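Local coordinates for protein alpha-L-arabinosidase (Xanthomonas axonopodis pv. citri, PDB 6D25) that probably cleaves alpha-L-arabinofuranosyl side groups from arabinoxylans, coping with internally di-substituted units, as a trimeric glycoside hydrolase of family GH51, at residues 252-257 against 310-315; 211-216 against 245-250; 318-323 against 364-369. All coordinates share one frame; numbering follows the deposited sequence.

In the fold
The three contacts lie on the same side of the chain's centre and lead from the outer helices of the (beta/alpha)8 barrel inward to its strands. Interactions 1 and 2, with centres about 12 Å apart, share helix 246-256: one flank packs on helix 212-224, the other on the end of helix 285-312. E250, from interaction 2, bridges to K311 of interaction 1 (K311 NZ to E250 OE1, 3.0 Å). Interaction 3, centred about 14 Å from interaction 1, joins the last two barrel strands, and R365 ties it outward: its NH1 lies 2.7 Å from D313 OD2 and its NH2 2.8 Å from D310 OD1. Interactions 2 and 3 do not touch: their centres are about 18 Å and their nearest atoms about 6 Å apart.

Interaction 1. Residues 252-257 against 310-315; sequences MMREAS and DKYDPA
The ring of Y312 lies flat on the backbone of M253 and R254 in a largely apolar helix-to-helix contact, made where helix 285-312 runs out beside the last turns of helix 246-256. R254 CA sits 3.6 Å above the plane of the Y312 ring, over its centre, and R254 CB adds a CH-pi contact on this face. M253 CB meets the near side of the ring at Y312 CD2 (3.7 Å). R254 runs alongside the tyrosine, its CG swung away from the backbone N (chi1 -180°), but its guanidinium stands nearly upright to the ring and turns to E255 instead: R254 NE gives a nearly straight bond of 2.9 Å to E255 OE2, in the guanidinium plane. In the (beta/alpha)8 barrel these are consecutive outer helices, following strands 235-238 and 262-269. Next to the Y312 ring, the folded M253 side chain brings CE to D313 CB (3.8 Å), while the carboxylate of D313 continues to R365 and the backbone N of V318. A water joins S257 OG (2.8 Å) to Y312 O, to which it donates (2.9 Å). The phenol itself turns to E250, one turn earlier on helix 246-256.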
ATOM      1  N   MET A 252      -0.694 -16.346  -8.828  1.00 18.03           N
ATOM      2  CA  MET A 252       0.022 -16.360  -7.559  1.00 18.93           C
ATOM      3  C   MET A 252       1.243 -17.290  -7.681  1.00 18.63           C
ATOM      4  O   MET A 252       2.323 -16.957  -7.164  1.00 18.14           O
ATOM      5  CB  MET A 252      -0.818 -16.864  -6.383  1.00 20.42           C
ATOM      6  CG  MET A 252      -1.861 -15.926  -5.941  1.00 22.70           C
ATOM      7  SD  MET A 252      -1.255 -14.318  -5.252  1.00 28.42           S
ATOM      8  CE  MET A 252       0.066 -14.877  -4.208  1.00 22.63           C
ATOM      9  N   MET A 253       1.077 -18.448  -8.322  1.00 18.09           N
ATOM     10  CA  MET A 253       2.202 -19.382  -8.427  1.00 18.87           C
ATOM     11  C   MET A 253       3.256 -18.830  -9.399  1.00 19.20           C
ATOM     12  O   MET A 253       4.456 -18.865  -9.090  1.00 18.86           O
ATOM     13  CB  MET A 253       1.710 -20.779  -8.875  1.00 18.95           C
ATOM     14  CG  MET A 253       0.899 -21.489  -7.840  1.00 18.12           C
ATOM     15  SD  MET A 253       1.726 -21.759  -6.265  1.00 18.80           S
ATOM     16  CE  MET A 253       2.873 -23.042  -6.763  1.00 19.14           C
ATOM     17  N   ARG A 254       2.822 -18.334 -10.557  1.00 19.37           N
ATOM     18  CA  ARG A 254       3.746 -17.787 -11.547  1.00 20.54           C
ATOM     19  C   ARG A 254       4.582 -16.663 -10.898  1.00 19.98           C
ATOM     20  O   ARG A 254       5.776 -16.566 -11.114  1.00 19.18           O
ATOM     21  CB  ARG A 254       3.019 -17.194 -12.756  1.00 22.03           C
ATOM     22  CG  ARG A 254       3.899 -16.609 -13.849  1.00 23.93           C
ATOM     23  CD  ARG A 254       2.991 -16.001 -14.943  1.00 27.08           C
ATOM     24  NE  ARG A 254       2.416 -14.713 -14.521  1.00 28.43           N
ATOM     25  CZ  ARG A 254       1.209 -14.250 -14.845  1.00 29.73           C
ATOM     26  NH1 ARG A 254       0.395 -14.936 -15.633  1.00 28.68           N
ATOM     27  NH2 ARG A 254       0.833 -13.054 -14.411  1.00 30.58           N
ATOM     28  N   GLU A 255       3.935 -15.792 -10.138  1.00 19.00           N
ATOM     29  CA  GLU A 255       4.559 -14.574  -9.677  1.00 20.21           C
ATOM     30  C   GLU A 255       5.253 -14.763  -8.326  1.00 19.56           C
ATOM     31  O   GLU A 255       6.169 -13.995  -8.030  1.00 19.87           O
ATOM     32  CB  GLU A 255       3.572 -13.402  -9.543  1.00 20.98           C
ATOM     33  CG  GLU A 255       3.000 -12.953 -10.849  1.00 22.51           C
ATOM     34  CD  GLU A 255       4.057 -12.503 -11.871  1.00 24.27           C
ATOM     35  OE1 GLU A 255       5.025 -11.886 -11.491  1.00 26.05           O
ATOM     36  OE2 GLU A 255       3.865 -12.741 -13.051  1.00 24.93           O
ATOM     37  N   ALA A 256       4.840 -15.706  -7.502  1.00 19.33           N
ATOM     38  CA  ALA A 256       5.274 -15.682  -6.093  1.00 18.71           C
ATOM     39  C   ALA A 256       5.605 -17.069  -5.514  1.00 18.29           C
ATOM     40  O   ALA A 256       5.834 -17.138  -4.280  1.00 18.75           O
ATOM     41  CB  ALA A 256       4.214 -15.007  -5.238  1.00 18.48           C
ATOM     42  N   SER A 257       5.621 -18.147  -6.304  1.00 18.78           N
ATOM     43  CA  SER A 257       5.802 -19.481  -5.716  1.00 19.44           C
ATOM     44  C   SER A 257       7.090 -19.585  -4.888  1.00 20.49           C
ATOM     45  O   SER A 257       7.123 -20.351  -3.895  1.00 19.86           O
ATOM     46  CB  SER A 257       5.768 -20.589  -6.763  1.00 20.18           C
ATOM     47  OG  SER A 257       6.842 -20.433  -7.672  1.00 20.53           O
ATOM     48  N   ASP A 310       1.683 -27.607 -10.187  1.00 20.03           N
ATOM     49  CA  ASP A 310       2.729 -28.472 -10.702  1.00 21.86           C
ATOM     50  C   ASP A 310       3.533 -27.773 -11.803  1.00 23.55           C
ATOM     51  O   ASP A 310       4.702 -28.058 -11.962  1.00 23.08           O
ATOM     52  CB  ASP A 310       2.165 -29.769 -11.269  1.00 22.95           C
ATOM     53  CG  ASP A 310       1.622 -30.764 -10.244  1.00 23.75           C
ATOM     54  OD1 ASP A 310       1.911 -30.615  -9.016  1.00 24.32           O
ATOM     55  OD2 ASP A 310       0.849 -31.673 -10.669  1.00 24.73           O
ATOM     56  N   LYS A 311       2.909 -26.871 -12.571  1.00 25.15           N
ATOM     57  CA  LYS A 311       3.605 -26.202 -13.674  1.00 26.68           C
ATOM     58  C   LYS A 311       4.719 -25.320 -13.122  1.00 24.71           C
ATOM     59  O   LYS A 311       5.723 -25.211 -13.766  1.00 24.57           O
ATOM     60  CB  LYS A 311       2.684 -25.265 -14.462  1.00 29.94           C
ATOM     61  CG  LYS A 311       1.505 -25.927 -15.126  1.00 34.00           C
ATOM     62  CD  LYS A 311       0.524 -24.912 -15.704  1.00 39.73           C
ATOM     63  CE  LYS A 311       1.137 -23.630 -16.239  1.00 41.48           C
ATOM     64  NZ  LYS A 311       0.098 -22.844 -16.952  1.00 44.99           N
ATOM     65  N   TYR A 312       4.511 -24.681 -11.978  1.00 23.10           N
ATOM     66  CA  TYR A 312       5.483 -23.730 -11.439  1.00 22.88           C
ATOM     67  C   TYR A 312       6.311 -24.356 -10.316  1.00 22.00           C
ATOM     68  O   TYR A 312       7.403 -23.884 -10.057  1.00 21.86           O
ATOM     69  CB  TYR A 312       4.764 -22.468 -10.943  1.00 22.79           C
ATOM     70  CG  TYR A 312       4.116 -21.729 -12.092  1.00 22.88           C
ATOM     71  CD1 TYR A 312       4.901 -21.046 -13.006  1.00 24.20           C
ATOM     72  CD2 TYR A 312       2.754 -21.823 -12.322  1.00 23.42           C
ATOM     73  CE1 TYR A 312       4.343 -20.424 -14.108  1.00 25.51           C
ATOM     74  CE2 TYR A 312       2.187 -21.193 -13.413  1.00 23.99           C
ATOM     75  CZ  TYR A 312       2.980 -20.479 -14.294  1.00 25.41           C
ATOM     76  OH  TYR A 312       2.417 -19.866 -15.381  1.00 28.43           O
ATOM     77  N   ASP A 313       5.783 -25.407  -9.698  1.00 20.28           N
ATOM     78  CA  ASP A 313       6.384 -26.021  -8.521  1.00 19.81           C
ATOM     79  C   ASP A 313       6.273 -27.553  -8.658  1.00 20.04           C
ATOM     80  O   ASP A 313       5.558 -28.200  -7.900  1.00 18.89           O
ATOM     81  CB  ASP A 313       5.697 -25.506  -7.268  1.00 19.11           C
ATOM     82  CG  ASP A 313       6.112 -26.209  -5.988  1.00 19.04           C
ATOM     83  OD1 ASP A 313       7.311 -26.494  -5.851  1.00 19.88           O
ATOM     84  OD2 ASP A 313       5.223 -26.473  -5.171  1.00 18.81           O
ATOM     85  N   PRO A 314       6.938 -28.121  -9.684  1.00 21.24           N
ATOM     86  CA  PRO A 314       6.836 -29.550  -9.964  1.00 22.66           C
ATOM     87  C   PRO A 314       7.330 -30.429  -8.791  1.00 23.37           C
ATOM     88  O   PRO A 314       6.864 -31.532  -8.642  1.00 24.56           O
ATOM     89  CB  PRO A 314       7.679 -29.806 -11.216  1.00 23.17           C
ATOM     90  CG  PRO A 314       8.609 -28.634 -11.269  1.00 23.08           C
ATOM     91  CD  PRO A 314       7.845 -27.489 -10.654  1.00 21.80           C
ATOM     92  N   ALA A 315       8.215 -29.917  -7.943  1.00 24.22           N
ATOM     93  CA  ALA A 315       8.698 -30.716  -6.795  1.00 24.55           C
ATOM     94  C   ALA A 315       7.688 -30.686  -5.640  1.00 25.58           C
ATOM     95  O   ALA A 315       7.934 -31.350  -4.638  1.00 25.23           O
ATOM     96  CB  ALA A 315      10.030 -30.187  -6.349  1.00 24.80           C
TER
HETATM   97  O   HOH W   1       8.482 -22.673  -7.618  1.00 30.61           O

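Interaction 2. Residues 211-216 against 245-250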
ATOM      1  N   ARG A 211      -7.578  -7.754  -7.428  1.00 18.21           N
ATOM      2  CA  ARG A 211      -7.189  -8.608  -8.548  1.00 18.74           C
ATOM      3  C   ARG A 211      -5.938  -9.409  -8.153  1.00 17.64           C
ATOM      4  O   ARG A 211      -5.095  -8.905  -7.393  1.00 16.54           O
ATOM      5  CB  ARG A 211      -6.728  -7.809  -9.765  1.00 20.38           C
ATOM      6  CG  ARG A 211      -7.652  -6.764 -10.322  1.00 22.82           C
ATOM      7  CD  ARG A 211      -7.013  -6.078 -11.534  1.00 23.99           C
ATOM      8  NE  ARG A 211      -5.785  -5.344 -11.290  1.00 24.96           N
ATOM      9  CZ  ARG A 211      -4.659  -5.449 -12.017  1.00 26.72           C
ATOM     10  NH1 ARG A 211      -4.576  -6.237 -13.075  1.00 26.34           N
ATOM     11  NH2 ARG A 211      -3.581  -4.779 -11.658  1.00 29.51           N
ATOM     12  N   VAL A 212      -5.811 -10.625  -8.686  1.00 16.64           N
ATOM     13  CA  VAL A 212      -4.670 -11.464  -8.300  1.00 16.27           C
ATOM     14  C   VAL A 212      -3.345 -10.782  -8.672  1.00 16.36           C
ATOM     15  O   VAL A 212      -2.400 -10.926  -7.909  1.00 15.94           O
ATOM     16  CB  VAL A 212      -4.750 -12.878  -8.887  1.00 16.06           C
ATOM     17  CG1 VAL A 212      -4.700 -12.896 -10.400  1.00 16.57           C
ATOM     18  CG2 VAL A 212      -3.703 -13.772  -8.272  1.00 15.91           C
ATOM     19  N   GLU A 213      -3.293 -10.055  -9.764  1.00 17.05           N
ATOM     20  CA  GLU A 213      -2.030  -9.402 -10.174  1.00 18.22           C
ATOM     21  C   GLU A 213      -1.555  -8.436  -9.069  1.00 18.26           C
ATOM     22  O   GLU A 213      -0.333  -8.372  -8.742  1.00 19.73           O
ATOM     23  CB  GLU A 213      -2.182  -8.674 -11.500  1.00 18.76           C
ATOM     24  CG  GLU A 213      -2.433  -9.582 -12.703  1.00 19.42           C
ATOM     25  CD  GLU A 213      -3.847 -10.134 -12.901  1.00 19.96           C
ATOM     26  OE1 GLU A 213      -4.783  -9.783 -12.123  1.00 19.45           O
ATOM     27  OE2 GLU A 213      -4.016 -10.974 -13.839  1.00 21.01           O
ATOM     28  N   TYR A 214      -2.488  -7.767  -8.419  1.00 17.33           N
ATOM     29  CA  TYR A 214      -2.188  -6.832  -7.334  1.00 17.01           C
ATOM     30  C   TYR A 214      -1.891  -7.598  -6.049  1.00 16.08           C
ATOM     31  O   TYR A 214      -0.914  -7.304  -5.350  1.00 16.49           O
ATOM     32  CB  TYR A 214      -3.354  -5.838  -7.158  1.00 16.92           C
ATOM     33  CG  TYR A 214      -3.166  -4.812  -6.074  1.00 16.89           C
ATOM     34  CD1 TYR A 214      -2.046  -3.987  -6.048  1.00 17.67           C
ATOM     35  CD2 TYR A 214      -4.113  -4.635  -5.100  1.00 17.05           C
ATOM     36  CE1 TYR A 214      -1.856  -3.045  -5.038  1.00 17.74           C
ATOM     37  CE2 TYR A 214      -3.972  -3.673  -4.109  1.00 17.75           C
ATOM     38  CZ  TYR A 214      -2.834  -2.869  -4.074  1.00 17.96           C
ATOM     39  OH  TYR A 214      -2.702  -1.903  -3.122  1.00 19.31           O
ATOM     40  N   ALA A 215      -2.690  -8.603  -5.746  1.00 15.32           N
ATOM     41  CA  ALA A 215      -2.490  -9.417  -4.561  1.00 14.87           C
ATOM     42  C   ALA A 215      -1.106 -10.082  -4.570  1.00 14.72           C
ATOM     43  O   ALA A 215      -0.535 -10.254  -3.506  1.00 13.94           O
ATOM     44  CB  ALA A 215      -3.570 -10.468  -4.446  1.00 14.66           C
ATOM     45  N   ALA A 216      -0.622 -10.497  -5.741  1.00 15.14           N
ATOM     46  CA  ALA A 216       0.680 -11.166  -5.804  1.00 15.59           C
ATOM     47  C   ALA A 216       1.782 -10.163  -5.410  1.00 15.81           C
ATOM     48  O   ALA A 216       2.706 -10.514  -4.642  1.00 15.60           O
ATOM     49  CB  ALA A 216       0.918 -11.731  -7.186  1.00 16.29           C
ATOM     50  N   ASP A 245     -11.348 -20.572  -9.068  1.00 17.95           N
ATOM     51  CA  ASP A 245     -10.636 -19.403  -9.614  1.00 18.24           C
ATOM     52  C   ASP A 245      -9.215 -19.835  -9.999  1.00 17.86           C
ATOM     53  O   ASP A 245      -8.228 -19.558  -9.281  1.00 17.61           O
ATOM     54  CB  ASP A 245     -10.634 -18.226  -8.625  1.00 18.52           C
ATOM     55  CG  ASP A 245     -10.120 -16.908  -9.209  1.00 18.20           C
ATOM     56  OD1 ASP A 245      -9.705 -16.889 -10.375  1.00 17.36           O
ATOM     57  OD2 ASP A 245     -10.090 -15.946  -8.418  1.00 18.85           O
ATOM     58  N   TYR A 246      -9.116 -20.476 -11.167  1.00 17.72           N
ATOM     59  CA  TYR A 246      -7.860 -21.032 -11.625  1.00 18.23           C
ATOM     60  C   TYR A 246      -6.887 -19.922 -12.007  1.00 18.36           C
ATOM     61  O   TYR A 246      -5.674 -20.086 -11.853  1.00 18.21           O
ATOM     62  CB  TYR A 246      -8.109 -22.033 -12.763  1.00 18.94           C
ATOM     63  CG  TYR A 246      -8.983 -23.183 -12.300  1.00 19.05           C
ATOM     64  CD1 TYR A 246      -8.636 -23.917 -11.170  1.00 18.47           C
ATOM     65  CD2 TYR A 246     -10.170 -23.510 -12.936  1.00 19.82           C
ATOM     66  CE1 TYR A 246      -9.423 -24.956 -10.701  1.00 18.74           C
ATOM     67  CE2 TYR A 246     -10.989 -24.541 -12.466  1.00 19.90           C
ATOM     68  CZ  TYR A 246     -10.628 -25.252 -11.332  1.00 19.35           C
ATOM     69  OH  TYR A 246     -11.415 -26.279 -10.835  1.00 19.39           O
ATOM     70  N   HIS A 247      -7.411 -18.801 -12.498  1.00 18.49           N
ATOM     71  CA  HIS A 247      -6.556 -17.682 -12.846  1.00 18.59           C
ATOM     72  C   HIS A 247      -5.800 -17.190 -11.599  1.00 17.29           C
ATOM     73  O   HIS A 247      -4.627 -16.823 -11.697  1.00 16.87           O
ATOM     74  CB  HIS A 247      -7.367 -16.575 -13.518  1.00 19.51           C
ATOM     75  CG  HIS A 247      -6.529 -15.388 -13.866  1.00 20.38           C
ATOM     76  ND1 HIS A 247      -5.569 -15.421 -14.863  1.00 20.88           N
ATOM     77  CD2 HIS A 247      -6.486 -14.140 -13.332  1.00 20.57           C
ATOM     78  CE1 HIS A 247      -5.048 -14.193 -14.972  1.00 21.58           C
ATOM     79  NE2 HIS A 247      -5.575 -13.398 -14.035  1.00 20.82           N
ATOM     80  N   TRP A 248      -6.441 -17.183 -10.459  1.00 16.09           N
ATOM     81  CA  TRP A 248      -5.800 -16.754  -9.231  1.00 15.98           C
ATOM     82  C   TRP A 248      -4.593 -17.654  -8.911  1.00 16.28           C
ATOM     83  O   TRP A 248      -3.470 -17.166  -8.665  1.00 15.80           O
ATOM     84  CB  TRP A 248      -6.806 -16.772  -8.081  1.00 15.90           C
ATOM     85  CG  TRP A 248      -6.258 -16.151  -6.833  1.00 15.82           C
ATOM     86  CD1 TRP A 248      -5.319 -16.661  -5.982  1.00 15.69           C
ATOM     87  CD2 TRP A 248      -6.531 -14.818  -6.381  1.00 15.84           C
ATOM     88  NE1 TRP A 248      -5.041 -15.745  -5.002  1.00 15.72           N
ATOM     89  CE2 TRP A 248      -5.756 -14.608  -5.228  1.00 15.82           C
ATOM     90  CE3 TRP A 248      -7.350 -13.788  -6.847  1.00 16.36           C
ATOM     91  CZ2 TRP A 248      -5.793 -13.404  -4.520  1.00 15.99           C
ATOM     92  CZ3 TRP A 248      -7.378 -12.595  -6.159  1.00 16.42           C
ATOM     93  CH2 TRP A 248      -6.625 -12.426  -5.004  1.00 15.98           C
ATOM     94  N   THR A 249      -4.806 -18.973  -8.952  1.00 16.24           N
ATOM     95  CA  THR A 249      -3.705 -19.897  -8.685  1.00 16.39           C
ATOM     96  C   THR A 249      -2.561 -19.708  -9.689  1.00 16.68           C
ATOM     97  O   THR A 249      -1.419 -19.709  -9.304  1.00 16.37           O
ATOM     98  CB  THR A 249      -4.208 -21.349  -8.762  1.00 16.72           C
ATOM     99  OG1 THR A 249      -5.291 -21.462  -7.853  1.00 17.00           O
ATOM    100  CG2 THR A 249      -3.139 -22.358  -8.405  1.00 16.79           C
ATOM    101  N   GLU A 250      -2.892 -19.600 -10.967  1.00 17.87           N
ATOM    102  CA  GLU A 250      -1.917 -19.431 -12.019  1.00 19.64           C
ATOM    103  C   GLU A 250      -1.016 -18.212 -11.710  1.00 19.13           C
ATOM    104  O   GLU A 250       0.220 -18.303 -11.794  1.00 18.13           O
ATOM    105  CB  GLU A 250      -2.636 -19.275 -13.357  1.00 22.29           C
ATOM    106  CG  GLU A 250      -1.737 -18.879 -14.490  1.00 25.71           C
ATOM    107  CD  GLU A 250      -0.939 -20.014 -15.084  1.00 30.02           C
ATOM    108  OE1 GLU A 250      -1.384 -21.170 -15.001  1.00 33.10           O
ATOM    109  OE2 GLU A 250       0.134 -19.711 -15.666  1.00 35.07           O
TER
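V212, in the first turn of helix 212-224, fits against H247 and W248 of helix 246-256. Its CB rests over the benzene part of the indole, 3.4 Å from W248 CE3. From there the two methyls diverge. CG2, anti to the backbone N, lies over the five-membered ring, 3.6 Å from the W248 ring centroid and almost straight above it, a close CH-pi contact; it also touches the carbonyl O of W248. CG1, held between the backbone N and the carbonyl carbon (chi1 63°), reaches H247 CD2 at 3.7 Å. Further along the indole, A215 CB packs against W248 CH2 at 3.7 Å, so one turn of helix 212-224 spans the length of the ring system. W248 NE1 is bonded to the carbonyl of P239, and W204 meets the ring edge-to-face. Beside this apolar layer, H247 NE2 donates to E213 OE2 at 2.9 Å, with an N-H...O angle of 150°; the oxygen is met on its syn side and lies near the imidazole plane. D245 caps its helix through OD1, which accepts from W248 N. The two helices are successive in the outer layer of the barrel, and the axes of 212-216 and 246-250 come within 9.9 Å and cross at 32°; Y246 and E250 lean on helix 285-312, and R211 and Y214 face the trimer interface, where R211 pairs with D217 of the third subunit.

Interaction 3. Residues 318-323 against 364-369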
ATOM      1  N   VAL A 318       5.527 -26.250  -2.374  1.00 20.07           N
ATOM      2  CA  VAL A 318       4.445 -25.427  -1.831  1.00 18.93           C
ATOM      3  C   VAL A 318       3.244 -26.329  -1.535  1.00 18.14           C
ATOM      4  O   VAL A 318       2.683 -26.963  -2.452  1.00 18.23           O
ATOM      5  CB  VAL A 318       4.041 -24.314  -2.810  1.00 18.79           C
ATOM      6  CG1 VAL A 318       2.907 -23.467  -2.271  1.00 18.36           C
ATOM      7  CG2 VAL A 318       5.242 -23.448  -3.215  1.00 19.71           C
ATOM      8  N   ALA A 319       2.828 -26.365  -0.278  1.00 17.16           N
ATOM      9  CA  ALA A 319       1.611 -27.090   0.102  1.00 17.01           C
ATOM     10  C   ALA A 319       0.378 -26.374  -0.450  1.00 17.18           C
ATOM     11  O   ALA A 319       0.293 -25.135  -0.429  1.00 15.71           O
ATOM     12  CB  ALA A 319       1.500 -27.183   1.606  1.00 17.20           C
ATOM     13  N   LEU A 320      -0.617 -27.156  -0.854  1.00 16.60           N
ATOM     14  CA  LEU A 320      -1.947 -26.626  -1.019  1.00 17.09           C
ATOM     15  C   LEU A 320      -2.646 -26.773   0.335  1.00 16.57           C
ATOM     16  O   LEU A 320      -2.639 -27.842   0.959  1.00 16.28           O
ATOM     17  CB  LEU A 320      -2.677 -27.385  -2.131  1.00 17.23           C
ATOM     18  CG  LEU A 320      -4.072 -26.906  -2.506  1.00 18.05           C
ATOM     19  CD1 LEU A 320      -4.093 -25.423  -2.882  1.00 18.35           C
ATOM     20  CD2 LEU A 320      -4.547 -27.733  -3.671  1.00 18.44           C
ATOM     21  N   VAL A 321      -3.163 -25.648   0.809  1.00 15.47           N
ATOM     22  CA  VAL A 321      -3.671 -25.505   2.154  1.00 15.39           C
ATOM     23  C   VAL A 321      -5.180 -25.218   2.029  1.00 15.99           C
ATOM     24  O   VAL A 321      -5.560 -24.145   1.555  1.00 16.55           O
ATOM     25  CB  VAL A 321      -2.943 -24.372   2.887  1.00 15.14           C
ATOM     26  CG1 VAL A 321      -3.527 -24.099   4.247  1.00 15.14           C
ATOM     27  CG2 VAL A 321      -1.441 -24.667   2.995  1.00 15.91           C
ATOM     28  N   VAL A 322      -6.036 -26.162   2.401  1.00 16.12           N
ATOM     29  CA  VAL A 322      -7.452 -25.931   2.218  1.00 17.09           C
ATOM     30  C   VAL A 322      -7.938 -25.266   3.494  1.00 18.25           C
ATOM     31  O   VAL A 322      -8.484 -25.960   4.358  1.00 19.39           O
ATOM     32  CB  VAL A 322      -8.217 -27.230   1.933  1.00 17.04           C
ATOM     33  CG1 VAL A 322      -9.716 -26.981   1.673  1.00 17.29           C
ATOM     34  CG2 VAL A 322      -7.612 -27.953   0.749  1.00 17.10           C
ATOM     35  N   ASP A 323      -7.756 -23.955   3.649  1.00 18.92           N
ATOM     36  CA  ASP A 323      -7.906 -23.510   5.057  1.00 19.87           C
ATOM     37  C   ASP A 323      -9.298 -22.931   5.320  1.00 17.79           C
ATOM     38  O   ASP A 323      -9.517 -22.440   6.420  1.00 16.35           O
ATOM     39  CB  ASP A 323      -6.742 -22.652   5.532  1.00 23.97           C
ATOM     40  CG  ASP A 323      -6.606 -21.416   4.701  1.00 26.07           C
ATOM     41  OD1 ASP A 323      -7.433 -21.298   3.783  1.00 26.12           O
ATOM     42  OD2 ASP A 323      -5.706 -20.606   5.004  1.00 28.10           O
ATOM     43  N   GLU A 364       0.214 -35.830  -1.240  1.00 21.92           N
ATOM     44  CA  GLU A 364       1.547 -35.253  -1.565  1.00 24.89           C
ATOM     45  C   GLU A 364       1.477 -33.721  -1.681  1.00 23.61           C
ATOM     46  O   GLU A 364       2.444 -33.037  -1.301  1.00 25.55           O
ATOM     47  CB  GLU A 364       2.216 -35.845  -2.806  1.00 29.30           C
ATOM     48  CG  GLU A 364       1.273 -36.166  -3.934  1.00 35.55           C
ATOM     49  CD  GLU A 364       0.416 -37.413  -3.684  1.00 41.35           C
ATOM     50  OE1 GLU A 364      -0.877 -37.247  -3.567  1.00 40.13           O
ATOM     51  OE2 GLU A 364       1.042 -38.545  -3.540  1.00 47.01           O
ATOM     52  N   ARG A 365       0.344 -33.196  -2.125  1.00 20.25           N
ATOM     53  CA  ARG A 365       0.241 -31.740  -2.346  1.00 19.14           C
ATOM     54  C   ARG A 365      -0.580 -31.087  -1.237  1.00 17.99           C
ATOM     55  O   ARG A 365      -0.214 -30.018  -0.758  1.00 16.11           O
ATOM     56  CB  ARG A 365      -0.373 -31.477  -3.716  1.00 19.10           C
ATOM     57  CG  ARG A 365      -0.632 -29.996  -4.001  1.00 19.20           C
ATOM     58  CD  ARG A 365       0.602 -29.115  -4.169  1.00 18.83           C
ATOM     59  NE  ARG A 365       1.237 -29.317  -5.459  1.00 19.09           N
ATOM     60  CZ  ARG A 365       2.286 -28.608  -5.880  1.00 19.41           C
ATOM     61  NH1 ARG A 365       2.792 -27.667  -5.088  1.00 18.06           N
ATOM     62  NH2 ARG A 365       2.802 -28.829  -7.095  1.00 19.70           N
ATOM     63  N   VAL A 366      -1.721 -31.686  -0.883  1.00 17.42           N
ATOM     64  CA  VAL A 366      -2.586 -31.119   0.132  1.00 16.98           C
ATOM     65  C   VAL A 366      -2.087 -31.568   1.505  1.00 16.96           C
ATOM     66  O   VAL A 366      -2.247 -32.766   1.870  1.00 16.37           O
ATOM     67  CB  VAL A 366      -4.057 -31.513  -0.077  1.00 17.38           C
ATOM     68  CG1 VAL A 366      -4.940 -30.865   0.979  1.00 17.38           C
ATOM     69  CG2 VAL A 366      -4.552 -31.128  -1.468  1.00 17.90           C
ATOM     70  N   ARG A 367      -1.481 -30.636   2.233  1.00 16.14           N
ATOM     71  CA  ARG A 367      -0.783 -31.015   3.459  1.00 16.61           C
ATOM     72  C   ARG A 367      -1.315 -30.232   4.668  1.00 16.19           C
ATOM     73  O   ARG A 367      -0.824 -30.447   5.784  1.00 15.40           O
ATOM     74  CB  ARG A 367       0.725 -30.784   3.292  1.00 17.31           C
ATOM     75  CG  ARG A 367       1.321 -31.604   2.155  1.00 18.22           C
ATOM     76  CD  ARG A 367       2.822 -31.710   2.122  1.00 19.34           C
ATOM     77  NE  ARG A 367       3.519 -30.492   1.905  1.00 19.86           N
ATOM     78  CZ  ARG A 367       4.078 -30.097   0.754  1.00 21.07           C
ATOM     79  NH1 ARG A 367       4.821 -29.006   0.795  1.00 21.46           N
ATOM     80  NH2 ARG A 367       3.894 -30.751  -0.376  1.00 21.56           N
ATOM     81  N   MET A 368      -2.314 -29.391   4.467  1.00 15.68           N
ATOM     82  CA  MET A 368      -3.014 -28.709   5.558  1.00 15.84           C
ATOM     83  C   MET A 368      -4.463 -28.447   5.121  1.00 14.45           C
ATOM     84  O   MET A 368      -4.724 -28.194   3.946  1.00 13.85           O
ATOM     85  CB  MET A 368      -2.383 -27.343   5.878  1.00 16.85           C
ATOM     86  CG  MET A 368      -0.902 -27.413   6.259  1.00 18.74           C
ATOM     87  SD  MET A 368      -0.225 -25.750   6.615  1.00 21.69           S
ATOM     88  CE  MET A 368      -1.131 -25.403   8.130  1.00 21.79           C
ATOM     89  N   ALA A 369      -5.375 -28.489   6.068  1.00 13.75           N
ATOM     90  CA  ALA A 369      -6.765 -28.098   5.871  1.00 13.66           C
ATOM     91  C   ALA A 369      -7.346 -27.649   7.201  1.00 13.07           C
ATOM     92  O   ALA A 369      -6.883 -28.061   8.256  1.00 13.93           O
ATOM     93  CB  ALA A 369      -7.594 -29.223   5.264  1.00 13.83           C
TER
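R365 NH1 donates to V318 O at 2.7 Å, the shortest polar bond between these segments, and it approaches in the carbonyl plane with the oxygen near the plane of the guanidinium. The same nitrogen also pairs with D313, and NH2 with D310; bends at chi2 and chi3 fold the arginine back over L320 CB to get there. Alongside, the backbones pair as parallel strands. L320 N donates to R365 O at 2.9 Å, R367 N to L320 O at 3.3 Å, and V322 N to M368 O at 2.9 Å. L320 O and M368 O each gain a CA-H contact as well, from V366 and V321. Between the L320-V366 and V321-M368 pairs the register slips by one residue: R367 is the extra residue of a beta bulge, and M368 N is buried there without a partner. The R367 side chain doubles back, laying one face of its guanidinium over A319 CA, with NH2 giving an in-plane bond to E364 O at 2.9 Å and another to K316 O. On the face carrying L320, V322, V366 and A369, V322 CG2 meets V366 CG1 (4.0 Å) and V322 CB meets A369 CB (3.9 Å). On the face of V321 and M368, these two lie side by side, V321 CG1 to M368 CB 3.8 Å. These are the seventh and eighth strands of the (beta/alpha)8 barrel; in related GH51 enzymes the nucleophile is carried near the end of the seventh. V321 and M368 turn inward to Y151 on strand 149-154, whereas V366 packs outward on helix 285-312, and strand 319-325 continues the sheet to strand 262-269.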